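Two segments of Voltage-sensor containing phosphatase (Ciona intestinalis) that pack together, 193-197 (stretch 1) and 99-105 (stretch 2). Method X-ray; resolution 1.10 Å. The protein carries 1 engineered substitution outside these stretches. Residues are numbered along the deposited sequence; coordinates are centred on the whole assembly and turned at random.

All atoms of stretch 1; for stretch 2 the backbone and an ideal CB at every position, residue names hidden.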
ATOM      1  N   GLY A 193       4.200 -21.278   3.830  1.00 18.30           N
ATOM      2  CA  GLY A 193       5.619 -21.612   3.802  1.00 18.53           C
ATOM      3  C   GLY A 193       6.450 -20.555   3.100  1.00 18.18           C
ATOM      4  O   GLY A 193       7.538 -20.865   2.624  1.00 19.15           O
ATOM      5  N   GLY A 194       5.957 -19.309   3.033  1.00 17.41           N
ATOM      6  CA  GLY A 194       6.683 -18.264   2.350  1.00 17.19           C
ATOM      7  C   GLY A 194       6.474 -18.246   0.852  1.00 16.78           C
ATOM      8  O   GLY A 194       7.049 -17.394   0.207  1.00 17.91           O
ATOM      9  N   GLN A 195       5.654 -19.159   0.328  1.00 17.09           N
ATOM     10  CA  GLN A 195       5.430 -19.303  -1.114  1.00 17.66           C
ATOM     11  C   GLN A 195       4.190 -18.517  -1.516  1.00 16.87           C
ATOM     12  O   GLN A 195       3.260 -18.371  -0.719  1.00 18.58           O
ATOM     13  CB  GLN A 195       5.214 -20.780  -1.501  1.00 18.75           C
ATOM     14  CG  GLN A 195       6.270 -21.753  -0.960  1.00 19.71           C
ATOM     15  CD  GLN A 195       7.652 -21.629  -1.602  1.00 20.93           C
ATOM     16  OE1 GLN A 195       8.660 -22.060  -1.010  1.00 23.00           O
ATOM     17  NE2 GLN A 195       7.713 -21.104  -2.806  1.00 21.63           N
ATOM     18  N   LEU A 196       4.154 -18.030  -2.758  1.00 17.22           N
ATOM     19  CA  LEU A 196       2.968 -17.378  -3.258  1.00 17.98           C
ATOM     20  C   LEU A 196       1.783 -18.346  -3.158  1.00 17.93           C
ATOM     21  O   LEU A 196       1.897 -19.505  -3.559  1.00 18.28           O
ATOM     22  CB  LEU A 196       3.163 -16.947  -4.722  1.00 18.61           C
ATOM     23  CG  LEU A 196       2.090 -16.006  -5.277  1.00 19.43           C
ATOM     24  CD1 LEU A 196       2.251 -14.608  -4.682  1.00 20.31           C
ATOM     25  CD2 LEU A 196       2.130 -15.948  -6.796  1.00 20.78           C
ATOM     26  N   PRO A 197       0.629 -17.887  -2.649  1.00 18.37           N
ATOM     27  CA  PRO A 197      -0.530 -18.784  -2.600  1.00 19.32           C
ATOM     28  C   PRO A 197      -0.966 -19.211  -3.995  1.00 19.93           C
ATOM     29  O   PRO A 197      -0.702 -18.500  -4.967  1.00 20.58           O
ATOM     30  CB  PRO A 197      -1.618 -17.919  -1.928  1.00 20.40           C
ATOM     31  CG  PRO A 197      -0.836 -16.948  -1.089  1.00 20.54           C
ATOM     32  CD  PRO A 197       0.376 -16.619  -1.938  1.00 18.80           C
ATOM     33  N   UNK A  99       2.571  -5.624  -5.992  1.00 15.52           N
ATOM     34  CA  UNK A  99       1.937  -6.922  -6.166  1.00 15.97           C
ATOM     35  C   UNK A  99       2.554  -7.906  -5.161  1.00 14.88           C
ATOM     36  O   UNK A  99       3.704  -7.728  -4.729  1.00 14.43           O
ATOM     37  CB  UNK A  99       2.099  -7.423  -7.602  1.00 15.97           C
ATOM     38  N   UNK A 100       1.821  -8.968  -4.826  1.00 15.28           N
ATOM     39  CA  UNK A 100       2.412  -9.981  -3.948  1.00 14.94           C
ATOM     40  C   UNK A 100       3.596 -10.644  -4.606  1.00 14.72           C
ATOM     41  O   UNK A 100       4.595 -10.909  -3.927  1.00 14.67           O
ATOM     42  CB  UNK A 100       1.374 -11.036  -3.562  1.00 14.94           C
ATOM     43  N   UNK A 101       3.533 -10.878  -5.920  1.00 14.48           N
ATOM     44  CA  UNK A 101       4.703 -11.406  -6.619  1.00 15.47           C
ATOM     45  C   UNK A 101       5.900 -10.487  -6.401  1.00 14.23           C
ATOM     46  O   UNK A 101       7.012 -10.945  -6.090  1.00 15.14           O
ATOM     47  CB  UNK A 101       4.416 -11.565  -8.113  1.00 15.47           C
ATOM     48  N   UNK A 102       5.721  -9.180  -6.598  1.00 14.45           N
ATOM     49  CA  UNK A 102       6.832  -8.258  -6.420  1.00 14.77           C
ATOM     50  C   UNK A 102       7.307  -8.170  -4.983  1.00 13.83           C
ATOM     51  O   UNK A 102       8.503  -8.031  -4.725  1.00 14.41           O
ATOM     52  CB  UNK A 102       6.433  -6.865  -6.910  1.00 14.77           C
ATOM     53  N   UNK A 103       6.383  -8.238  -4.024  1.00 13.85           N
ATOM     54  CA  UNK A 103       6.772  -8.230  -2.625  1.00 13.88           C
ATOM     55  C   UNK A 103       7.632  -9.456  -2.291  1.00 13.67           C
ATOM     56  O   UNK A 103       8.677  -9.317  -1.629  1.00 13.97           O
ATOM     57  CB  UNK A 103       5.531  -8.188  -1.732  1.00 13.88           C
ATOM     58  N   UNK A 104       7.214 -10.638  -2.748  1.00 13.80           N
ATOM     59  CA  UNK A 104       7.996 -11.832  -2.447  1.00 14.67           C
ATOM     60  C   UNK A 104       9.354 -11.802  -3.161  1.00 14.68           C
ATOM     61  O   UNK A 104      10.342 -12.295  -2.617  1.00 15.26           O
ATOM     62  CB  UNK A 104       7.217 -13.086  -2.847  1.00 14.67           C
ATOM     63  N   UNK A 105       9.397 -11.238  -4.366  1.00 14.84           N
ATOM     64  CA  UNK A 105      10.672 -11.104  -5.086  1.00 15.47           C
ATOM     65  C   UNK A 105      11.618 -10.184  -4.337  1.00 14.92           C
ATOM     66  O   UNK A 105      12.809 -10.475  -4.209  1.00 15.71           O
ATOM     67  CB  UNK A 105      10.441 -10.574  -6.503  1.00 15.47           C
TER

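Position 99 lies out of reach of stretch 1, with no atom of that segment within 5.5 Å of its ideal CB, so the contact sets no requirement here. The backbone does offer a clue: phi/psi of -65/157 is extended, while the following residues settle near -60/-45, which places 99 immediately before a helix. Such an N-cap favours a short side chain with an acceptor, such as Ser, Thr, Asp or Asn. The deposited residue is Thr99; with chi1 in the p well, its OG1 accepts from the backbone N of position 102 at 3.0 Å and an N-H...acceptor angle of 158°, a capping bond.

At position 100 CA-to-CB points toward stretch 1, and the ideal CB already sits 3.8 Å from Leu196 CD1. A methyl group is all that stretch 1 presents here, with no polar partner close by, so an apolar side chain is expected: Ala would make the contact through CB alone, and Leu, Ile or Met could extend beyond it. The residue is Leu100. Its CB lies 3.9 Å from Leu196 CD1, and with chi1 m and chi2 t the rest of the chain runs on past that methyl, CD1 and CD2 both ending farther from it than CB does.

Position 101 points sideways, its ideal CB 5.1 Å from Leu196 CD1. This leaves a gap that one or two further carbons could bridge, and the other methyl of Leu196, CD2, reaches to the same side. Val, Ile, Leu or Met would suit; a polar residue could be tolerated by turning away. Val101 is found, with chi1 t, and its CG2 meets Leu196 CD2 at 3.7 Å. The CA atoms of this pair, 7.1 Å apart, mark the closest backbone register between the stretches.

Positions 102 and 103 have helical angles and ideal CB atoms beyond 5.5 Å from stretch 1, so the contact leaves the choice wide. They are Asp102, whose N donates the capping bond to Thr99, and Leu103, whose N donates to Thr99 O at 2.8 Å.

Position 104 is one helical turn after 100 and again points toward stretch 1. The nearest atom to its ideal CB is Gly194 O, at 5.3 Å, so there is room for a side chain several atoms long. The surface ahead combines the backbone of 194-196 with Leu196 CD1. A long apolar chain such as Leu or Met fits well; a donor aimed at the carbonyl is also conceivable. Leu104 takes the place, with chi1 m and chi2 t directing CD1 into the space: it lies 3.6 Å from Leu196 N, 3.9 Å from Leu196 CD1 and 4.0 Å from Gly194 O. These are packing contacts, and no hydrogen bond crosses between the stretches.

Position 105 is out of reach, and many helix-compatible residues would do. It is Lys105, extended through chi3, with NZ hydrogen-bonded elsewhere in the structure.

Stretch 2 (99-105) TLVDLLK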
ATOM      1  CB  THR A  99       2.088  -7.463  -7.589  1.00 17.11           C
ATOM      2  OG1 THR A  99       3.481  -7.697  -7.844  1.00 16.97           O
ATOM      3  CG2 THR A  99       1.463  -6.536  -8.617  1.00 19.53           C
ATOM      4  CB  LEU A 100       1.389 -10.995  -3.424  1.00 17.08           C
ATOM      5  CG  LEU A 100       0.363 -10.450  -2.424  1.00 16.98           C
ATOM      6  CD1 LEU A 100      -0.553 -11.584  -1.989  1.00 19.10           C
ATOM      7  CD2 LEU A 100       1.015  -9.799  -1.209  1.00 18.37           C
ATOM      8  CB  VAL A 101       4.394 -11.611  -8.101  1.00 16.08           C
ATOM      9  CG1 VAL A 101       5.668 -11.795  -8.917  1.00 19.28           C
ATOM     10  CG2 VAL A 101       3.467 -12.793  -8.277  1.00 17.98           C
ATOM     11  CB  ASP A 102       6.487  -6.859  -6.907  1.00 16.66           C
ATOM     12  CG  ASP A 102       6.453  -6.737  -8.429  1.00 20.85           C
ATOM     13  OD1 ASP A 102       6.713  -7.719  -9.118  1.00 24.60           O
ATOM     14  OD2 ASP A 102       6.162  -5.637  -8.926  1.00 23.81           O
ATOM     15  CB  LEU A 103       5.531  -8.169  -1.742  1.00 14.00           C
ATOM     16  CG  LEU A 103       5.778  -8.084  -0.225  1.00 14.82           C
ATOM     17  CD1 LEU A 103       6.649  -6.902   0.155  1.00 15.94           C
ATOM     18  CD2 LEU A 103       4.443  -8.048   0.510  1.00 17.48           C
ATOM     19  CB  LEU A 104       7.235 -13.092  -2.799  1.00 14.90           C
ATOM     20  CG  LEU A 104       5.992 -13.369  -1.985  1.00 17.02           C
ATOM     21  CD1 LEU A 104       5.412 -14.734  -2.317  1.00 18.25           C
ATOM     22  CD2 LEU A 104       6.157 -13.206  -0.501  1.00 20.88           C
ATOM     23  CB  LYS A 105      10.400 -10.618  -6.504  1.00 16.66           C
ATOM     24  CG  LYS A 105      11.568 -10.662  -7.454  1.00 18.79           C
ATOM     25  CD  LYS A 105      11.109 -10.184  -8.844  1.00 22.02           C
ATOM     26  CE  LYS A 105      12.240 -10.183  -9.867  1.00 24.78           C
ATOM     27  NZ  LYS A 105      13.343  -9.236  -9.523  1.00 25.31           N
TER
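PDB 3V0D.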